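Local coordinates for protein beta-lactamase (Mycobacterium tuberculosis, PDB 4WHI) that is the C-terminal domain of a penicillin-binding protein named as a beta-lactamase, its own role not being established, at residues 7-12 against 56-61; 60-65 against 77-82. One frame throughout, in Å; residues are numbered along the deposited sequence.

Contact 1: residues 7-12 against 56-61; sequences QSPANP and THWDGD
Pro-9 sets the CD-CG edge of its ring on one face of the Trp-58 indole in a CH-pi contact, with the rest of the ring rising away from it. Its CD sits 3.4 Å from the centroid of the six-membered ring of Trp-58, only 8° off the ring normal. Its CG reaches the ring junction, 3.4 Å from Trp-58 CE2, and covers the pyrrole side near NE1. The two side chains cross at about a right angle. Trp-58 CG, anti to the backbone N (chi1 178°), is carried toward Pro-9. At the far end of the indole, the carbonyl O of Gln-7 comes to 3.1 Å from Trp-58 CH2. A second proline meets the backbone and the next side chain. Pro-12 CB lies 3.4 Å from Trp-58 O, and Pro-12 CA lies 3.3 Å from Asp-59 OD1. No direct hydrogen bond joins the two segments. One water bridges them instead: it donates to Trp-58 O at 2.7 Å and, weakly, to Pro-9 O. Asp-59 OD1 accepts a hydrogen bond from the backbone N of Ala-13, which ties the chain just after Pro-12 to the carboxylate. Trp-58 and Asp-59 form a classic beta bulge opposite Thr-62. Next to it, His-57 NE2 donates to Gly-60 O at 2.7 Å, with the acceptor in the imidazole plane. Lys-79 makes a cation-pi contact with Trp-58. The contact is at the surface. It lays the irregular N-terminal loop before strand 23-25 against the end of strand 51-59, where the chain turns into strand 62-66.

Contact 2: residues 60-65 against 77-82; sequences GDTFTF and ISKATF
Phe-63 and Ala-80 form an antiparallel hydrogen-bonded pair, with Phe-63 N donating to Ala-80 O at 2.9 Å and Ala-80 N donating to Phe-63 O at 2.8 Å. Both bonds are nearly straight at the hydrogen (179° and 173°). Phe-65 and Ser-78 repeat this pairing. A fifth bond, from Phe-82 N to Asp-61 O, extends the ladder into the turn before strand 62-66. The non-hydrogen-bonded pairs Thr-62 with Thr-81 and Thr-64 with Lys-79 lie between. The two threonine hydroxyls of the first pair make a weak hydrogen bond, OG1 to OG1 3.5 Å. On this face Thr-62 CG2 also rests on Lys-79 CD at 3.9 Å. Farther along, Ile-77 CG2 presses on both CB and CG2 of Thr-64, each at 3.5 Å, tighter than usual for carbons. The other face carries the aromatic packing. Phe-65 CG lies between the backbone N and the carbonyl carbon (chi1 59°), which brings it toward Ser-78. The ring has Ser-78 CB over one face, offset toward the rim, 3.9 Å from the centroid. Phe-63 and Phe-82 meet with their planes nearly perpendicular, Phe-63 CD1 being 3.7 Å from Phe-82 CE1. Tyr-21 packs against both of these rings, and its hydroxyl is hydrogen-bonded to Asp-61 OD1. Leu-55 touches Phe-63, Phe-65 and Ala-80, so this face belongs to a hydrophobic core. The two strands make a beta hairpin inside an antiparallel sheet, with strands on either side. Strand 51-59 flanks strand 62-66, and strand 86-89 flanks strand 77-83.

The centres of the two contacts lie 9 Å apart, and Gly-60 and Asp-61 belong to both. Along the chain the order is 7-12, then 56-61 running into 60-65, then 77-82. Strands 51-59, 62-66 and 77-83 follow each other in chain order as part of an antiparallel meander. Contact 2 joins two of them, and contact 1 packs the N-terminal loop on the end of the one before. Thr-56 O and Thr-64 N, 2.8 Å apart, probably form a hydrogen bond between the first two of these strands. The lysine of contact 2 also reaches the indole of contact 1. Contact 1 lies on the domain surface, while contact 2 lies nearer the centre.

Contact 1: residues 7-12 against 56-61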
ATOM      1  N   GLN A   7     -10.586   7.520 -12.688  1.00 24.87           N
ATOM      2  CA  GLN A   7      -9.217   7.365 -12.183  1.00 27.43           C
ATOM      3  C   GLN A   7      -9.021   6.165 -11.231  1.00 27.06           C
ATOM      4  O   GLN A   7      -7.939   5.999 -10.667  1.00 32.81           O
ATOM      5  CB  GLN A   7      -8.720   8.680 -11.569  1.00 31.98           C
ATOM      6  CG  GLN A   7      -8.557   9.800 -12.599  1.00 33.64           C
ATOM      7  CD  GLN A   7      -7.805   9.352 -13.848  1.00 40.99           C
ATOM      8  OE1 GLN A   7      -8.405   9.159 -14.908  1.00 44.42           O
ATOM      9  NE2 GLN A   7      -6.491   9.159 -13.720  1.00 43.85           N
ATOM     10  N   SER A   8     -10.059   5.341 -11.073  1.00 25.03           N
ATOM     11  CA  SER A   8      -9.988   4.066 -10.347  1.00 24.88           C
ATOM     12  C   SER A   8     -10.466   2.963 -11.286  1.00 25.90           C
ATOM     13  O   SER A   8     -11.265   3.236 -12.179  1.00 29.86           O
ATOM     14  CB  SER A   8     -10.904   4.095  -9.120  1.00 31.70           C
ATOM     15  OG  SER A   8     -10.439   5.014  -8.147  1.00 40.86           O
ATOM     16  N   PRO A   9      -9.988   1.716 -11.103  1.00 24.06           N
ATOM     17  CA  PRO A   9     -10.508   0.650 -11.966  1.00 26.37           C
ATOM     18  C   PRO A   9     -11.996   0.384 -11.713  1.00 32.69           C
ATOM     19  O   PRO A   9     -12.410   0.240 -10.564  1.00 37.61           O
ATOM     20  CB  PRO A   9      -9.656  -0.567 -11.575  1.00 26.00           C
ATOM     21  CG  PRO A   9      -8.406   0.015 -11.008  1.00 24.80           C
ATOM     22  CD  PRO A   9      -8.864   1.247 -10.280  1.00 23.91           C
ATOM     23  N   ALA A  10     -12.783   0.333 -12.785  1.00 35.46           N
ATOM     24  CA  ALA A  10     -14.244   0.184 -12.692  1.00 40.29           C
ATOM     25  C   ALA A  10     -14.686  -1.239 -12.363  1.00 39.90           C
ATOM     26  O   ALA A  10     -15.614  -1.455 -11.577  1.00 47.04           O
ATOM     27  CB  ALA A  10     -14.887   0.612 -13.999  1.00 44.17           C
ATOM     28  N   ASN A  11     -14.009  -2.191 -12.990  1.00 36.40           N
ATOM     29  CA  ASN A  11     -14.338  -3.603 -12.931  1.00 29.99           C
ATOM     30  C   ASN A  11     -13.189  -4.356 -12.263  1.00 26.68           C
ATOM     31  O   ASN A  11     -12.629  -5.265 -12.866  1.00 23.57           O
ATOM     32  CB  ASN A  11     -14.546  -4.106 -14.377  1.00 32.61           C
ATOM     33  CG  ASN A  11     -14.846  -5.600 -14.462  1.00 31.18           C
ATOM     34  OD1 ASN A  11     -15.648  -6.133 -13.699  1.00 37.03           O
ATOM     35  ND2 ASN A  11     -14.201  -6.277 -15.405  1.00 28.59           N
ATOM     36  N   PRO A  12     -12.819  -3.985 -11.019  1.00 26.82           N
ATOM     37  CA  PRO A  12     -11.627  -4.652 -10.513  1.00 25.69           C
ATOM     38  C   PRO A  12     -11.893  -6.080 -10.057  1.00 25.33           C
ATOM     39  O   PRO A  12     -13.013  -6.413  -9.664  1.00 30.61           O
ATOM     40  CB  PRO A  12     -11.247  -3.794  -9.310  1.00 28.41           C
ATOM     41  CG  PRO A  12     -12.554  -3.337  -8.778  1.00 29.00           C
ATOM     42  CD  PRO A  12     -13.435  -3.130  -9.984  1.00 27.71           C
ATOM     43  N   THR A  56      -6.345   1.393   0.359  1.00 11.77           N
ATOM     44  CA  THR A  56      -7.623   1.299  -0.322  1.00 12.23           C
ATOM     45  C   THR A  56      -7.471   0.318  -1.475  1.00 12.45           C
ATOM     46  O   THR A  56      -6.526   0.404  -2.242  1.00 12.47           O
ATOM     47  CB  THR A  56      -8.059   2.682  -0.838  1.00 13.62           C
ATOM     48  OG1 THR A  56      -8.294   3.538   0.283  1.00 15.58           O
ATOM     49  CG2 THR A  56      -9.339   2.593  -1.663  1.00 14.91           C
ATOM     50  N   HIS A  57      -8.398  -0.621  -1.596  1.00 13.46           N
ATOM     51  CA  HIS A  57      -8.333  -1.582  -2.679  1.00 13.21           C
ATOM     52  C   HIS A  57      -8.357  -0.905  -4.051  1.00 14.00           C
ATOM     53  O   HIS A  57      -9.121   0.033  -4.275  1.00 16.74           O
ATOM     54  CB  HIS A  57      -9.448  -2.610  -2.573  1.00 14.32           C
ATOM     55  CG  HIS A  57      -9.273  -3.747  -3.518  1.00 15.74           C
ATOM     56  ND1 HIS A  57     -10.172  -4.024  -4.521  1.00 16.98           N
ATOM     57  CD2 HIS A  57      -8.266  -4.642  -3.652  1.00 16.55           C
ATOM     58  CE1 HIS A  57      -9.741  -5.060  -5.216  1.00 17.64           C
ATOM     59  NE2 HIS A  57      -8.587  -5.455  -4.708  1.00 17.96           N
ATOM     60  N   TRP A  58      -7.495  -1.384  -4.947  1.00 14.60           N
ATOM     61  CA  TRP A  58      -7.392  -0.889  -6.316  1.00 15.08           C
ATOM     62  C   TRP A  58      -7.892  -1.954  -7.304  1.00 14.42           C
ATOM     63  O   TRP A  58      -8.897  -1.753  -7.979  1.00 16.46           O
ATOM     64  CB  TRP A  58      -5.946  -0.482  -6.612  1.00 15.84           C
ATOM     65  CG  TRP A  58      -5.667  -0.001  -8.009  1.00 17.10           C
ATOM     66  CD1 TRP A  58      -5.141  -0.729  -9.036  1.00 18.87           C
ATOM     67  CD2 TRP A  58      -5.854   1.330  -8.518  1.00 18.47           C
ATOM     68  NE1 TRP A  58      -5.009   0.056 -10.159  1.00 22.85           N
ATOM     69  CE2 TRP A  58      -5.430   1.325  -9.867  1.00 21.23           C
ATOM     70  CE3 TRP A  58      -6.337   2.519  -7.965  1.00 21.00           C
ATOM     71  CZ2 TRP A  58      -5.481   2.465 -10.674  1.00 23.45           C
ATOM     72  CZ3 TRP A  58      -6.386   3.658  -8.770  1.00 23.55           C
ATOM     73  CH2 TRP A  58      -5.959   3.618 -10.110  1.00 24.55           C
ATOM     74  N   ASP A  59      -7.200  -3.086  -7.375  1.00 14.39           N
ATOM     75  CA  ASP A  59      -7.561  -4.156  -8.313  1.00 14.80           C
ATOM     76  C   ASP A  59      -6.783  -5.401  -7.923  1.00 14.64           C
ATOM     77  O   ASP A  59      -5.558  -5.353  -7.808  1.00 14.70           O
ATOM     78  CB  ASP A  59      -7.196  -3.736  -9.745  1.00 16.53           C
ATOM     79  CG  ASP A  59      -7.946  -4.518 -10.815  1.00 19.93           C
ATOM     80  OD1 ASP A  59      -8.458  -5.626 -10.545  1.00 20.06           O
ATOM     81  OD2 ASP A  59      -8.013  -4.003 -11.951  1.00 24.08           O
ATOM     82  N   GLY A  60      -7.487  -6.509  -7.711  1.00 15.68           N
ATOM     83  CA  GLY A  60      -6.841  -7.777  -7.414  1.00 15.94           C
ATOM     84  C   GLY A  60      -6.096  -7.675  -6.101  1.00 15.12           C
ATOM     85  O   GLY A  60      -6.687  -7.336  -5.086  1.00 15.17           O
ATOM     86  N   ASP A  61      -4.795  -7.943  -6.131  1.00 14.68           N
ATOM     87  CA  ASP A  61      -3.957  -7.865  -4.932  1.00 14.79           C
ATOM     88  C   ASP A  61      -3.221  -6.523  -4.821  1.00 13.52           C
ATOM     89  O   ASP A  61      -2.272  -6.395  -4.049  1.00 12.92           O
ATOM     90  CB  ASP A  61      -2.948  -9.014  -4.919  1.00 16.87           C
ATOM     91  CG  ASP A  61      -3.611 -10.370  -4.842  1.00 19.30           C
ATOM     92  OD1 ASP A  61      -4.578 -10.542  -4.066  1.00 19.50           O
ATOM     93  OD2 ASP A  61      -3.160 -11.270  -5.568  1.00 23.99           O
TER
HETATM   94  O   HOH W   1     -10.970  -0.113  -7.511  1.00 24.91           O

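Contact 2: residues 60-65 against 77-82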
ATOM      1  N   GLY A  60      -7.487  -6.509  -7.711  1.00 15.68           N
ATOM      2  CA  GLY A  60      -6.841  -7.777  -7.414  1.00 15.94           C
ATOM      3  C   GLY A  60      -6.096  -7.675  -6.101  1.00 15.12           C
ATOM      4  O   GLY A  60      -6.687  -7.336  -5.086  1.00 15.17           O
ATOM      5  N   ASP A  61      -4.795  -7.943  -6.131  1.00 14.68           N
ATOM      6  CA  ASP A  61      -3.957  -7.865  -4.932  1.00 14.79           C
ATOM      7  C   ASP A  61      -3.221  -6.523  -4.821  1.00 13.52           C
ATOM      8  O   ASP A  61      -2.272  -6.395  -4.049  1.00 12.92           O
ATOM      9  CB  ASP A  61      -2.948  -9.014  -4.919  1.00 16.87           C
ATOM     10  CG  ASP A  61      -3.611 -10.370  -4.842  1.00 19.30           C
ATOM     11  OD1 ASP A  61      -4.578 -10.542  -4.066  1.00 19.50           O
ATOM     12  OD2 ASP A  61      -3.160 -11.270  -5.568  1.00 23.99           O
ATOM     13  N   THR A  62      -3.661  -5.534  -5.592  1.00 12.90           N
ATOM     14  CA  THR A  62      -3.076  -4.204  -5.552  1.00 12.59           C
ATOM     15  C   THR A  62      -3.993  -3.254  -4.785  1.00 11.66           C
ATOM     16  O   THR A  62      -5.200  -3.235  -4.996  1.00 11.41           O
ATOM     17  CB  THR A  62      -2.813  -3.672  -6.977  1.00 14.18           C
ATOM     18  OG1 THR A  62      -1.885  -4.544  -7.638  1.00 17.37           O
ATOM     19  CG2 THR A  62      -2.228  -2.254  -6.947  1.00 14.80           C
ATOM     20  N   PHE A  63      -3.385  -2.497  -3.874  1.00 11.80           N
ATOM     21  CA  PHE A  63      -4.031  -1.464  -3.092  1.00 10.36           C
ATOM     22  C   PHE A  63      -3.313  -0.145  -3.362  1.00 10.90           C
ATOM     23  O   PHE A  63      -2.245  -0.115  -3.990  1.00 11.80           O
ATOM     24  CB  PHE A  63      -3.934  -1.805  -1.595  1.00 10.68           C
ATOM     25  CG  PHE A  63      -4.717  -3.023  -1.196  1.00 11.63           C
ATOM     26  CD1 PHE A  63      -4.242  -4.297  -1.489  1.00 12.63           C
ATOM     27  CD2 PHE A  63      -5.930  -2.902  -0.520  1.00 12.45           C
ATOM     28  CE1 PHE A  63      -4.965  -5.421  -1.123  1.00 13.03           C
ATOM     29  CE2 PHE A  63      -6.654  -4.034  -0.151  1.00 13.15           C
ATOM     30  CZ  PHE A  63      -6.168  -5.287  -0.458  1.00 13.12           C
ATOM     31  N   THR A  64      -3.897   0.951  -2.901  1.00 11.72           N
ATOM     32  CA  THR A  64      -3.220   2.237  -2.960  1.00 12.99           C
ATOM     33  C   THR A  64      -3.263   2.936  -1.617  1.00 12.99           C
ATOM     34  O   THR A  64      -4.101   2.635  -0.754  1.00 11.48           O
ATOM     35  CB  THR A  64      -3.825   3.176  -4.024  1.00 13.85           C
ATOM     36  OG1 THR A  64      -5.195   3.425  -3.715  1.00 15.56           O
ATOM     37  CG2 THR A  64      -3.695   2.599  -5.454  1.00 14.76           C
ATOM     38  N   PHE A  65      -2.341   3.875  -1.446  1.00 13.63           N
ATOM     39  CA  PHE A  65      -2.407   4.810  -0.345  1.00 13.59           C
ATOM     40  C   PHE A  65      -2.154   6.223  -0.868  1.00 13.72           C
ATOM     41  O   PHE A  65      -1.667   6.412  -1.993  1.00 13.57           O
ATOM     42  CB  PHE A  65      -1.445   4.424   0.782  1.00 14.28           C
ATOM     43  CG  PHE A  65      -0.000   4.340   0.371  1.00 14.36           C
ATOM     44  CD1 PHE A  65       0.502   3.202  -0.250  1.00 14.65           C
ATOM     45  CD2 PHE A  65       0.876   5.381   0.653  1.00 15.01           C
ATOM     46  CE1 PHE A  65       1.835   3.120  -0.616  1.00 14.93           C
ATOM     47  CE2 PHE A  65       2.212   5.299   0.293  1.00 17.21           C
ATOM     48  CZ  PHE A  65       2.693   4.169  -0.341  1.00 15.48           C
ATOM     49  N   ILE A  77      -1.631   9.328  -5.316  1.00 16.38           N
ATOM     50  CA  ILE A  77      -1.962   7.923  -5.123  1.00 16.75           C
ATOM     51  C   ILE A  77      -0.725   7.085  -5.441  1.00 16.07           C
ATOM     52  O   ILE A  77      -0.064   7.284  -6.465  1.00 17.44           O
ATOM     53  CB  ILE A  77      -3.181   7.533  -5.996  1.00 19.75           C
ATOM     54  CG1 ILE A  77      -4.418   8.298  -5.506  1.00 23.46           C
ATOM     55  CG2 ILE A  77      -3.452   6.041  -5.933  1.00 19.93           C
ATOM     56  CD1 ILE A  77      -5.669   8.101  -6.339  1.00 29.68           C
ATOM     57  N   SER A  78      -0.407   6.156  -4.547  1.00 15.02           N
ATOM     58  CA  SER A  78       0.786   5.324  -4.669  1.00 15.76           C
ATOM     59  C   SER A  78       0.383   3.858  -4.526  1.00 14.74           C
ATOM     60  O   SER A  78      -0.429   3.526  -3.666  1.00 13.33           O
ATOM     61  CB  SER A  78       1.782   5.711  -3.583  1.00 17.25           C
ATOM     62  OG  SER A  78       3.013   5.050  -3.759  1.00 19.76           O
ATOM     63  N   LYS A  79       0.922   2.993  -5.382  1.00 15.90           N
ATOM     64  CA  LYS A  79       0.540   1.573  -5.390  1.00 16.18           C
ATOM     65  C   LYS A  79       1.316   0.693  -4.417  1.00 14.82           C
ATOM     66  O   LYS A  79       2.536   0.819  -4.260  1.00 14.55           O
ATOM     67  CB  LYS A  79       0.661   0.964  -6.796  1.00 18.94           C
ATOM     68  CG  LYS A  79      -0.440   1.379  -7.755  1.00 23.21           C
ATOM     69  CD  LYS A  79      -0.410   0.531  -9.015  1.00 28.03           C
ATOM     70  CE  LYS A  79      -0.898   1.312 -10.225  1.00 34.37           C
ATOM     71  NZ  LYS A  79      -2.174   2.030  -9.965  1.00 40.30           N
ATOM     72  N   ALA A  80       0.568  -0.225  -3.809  1.00 13.61           N
ATOM     73  CA  ALA A  80       1.090  -1.275  -2.948  1.00 12.76           C
ATOM     74  C   ALA A  80       0.604  -2.610  -3.493  1.00 13.06           C
ATOM     75  O   ALA A  80      -0.579  -2.937  -3.388  1.00 13.75           O
ATOM     76  CB  ALA A  80       0.602  -1.074  -1.526  1.00 12.55           C
ATOM     77  N   THR A  81       1.515  -3.381  -4.082  1.00 13.91           N
ATOM     78  CA  THR A  81       1.153  -4.612  -4.784  1.00 14.99           C
ATOM     79  C   THR A  81       1.638  -5.816  -3.996  1.00 14.26           C
ATOM     80  O   THR A  81       2.837  -5.975  -3.764  1.00 15.49           O
ATOM     81  CB  THR A  81       1.762  -4.645  -6.195  1.00 17.17           C
ATOM     82  OG1 THR A  81       1.357  -3.473  -6.910  1.00 21.12           O
ATOM     83  CG2 THR A  81       1.305  -5.882  -6.966  1.00 18.11           C
ATOM     84  N   PHE A  82       0.698  -6.648  -3.569  1.00 14.66           N
ATOM     85  CA  PHE A  82       1.029  -7.859  -2.834  1.00 14.90           C
ATOM     86  C   PHE A  82       1.123  -9.046  -3.795  1.00 16.45           C
ATOM     87  O   PHE A  82       0.278  -9.216  -4.672  1.00 18.57           O
ATOM     88  CB  PHE A  82      -0.031  -8.157  -1.776  1.00 14.22           C
ATOM     89  CG  PHE A  82      -0.109  -7.146  -0.667  1.00 12.44           C
ATOM     90  CD1 PHE A  82      -0.928  -6.030  -0.785  1.00 12.16           C
ATOM     91  CD2 PHE A  82       0.587  -7.340   0.526  1.00 11.72           C
ATOM     92  CE1 PHE A  82      -1.038  -5.116   0.243  1.00 11.77           C
ATOM     93  CE2 PHE A  82       0.485  -6.421   1.555  1.00 11.95           C
ATOM     94  CZ  PHE A  82      -0.328  -5.309   1.411  1.00 11.81           C
TER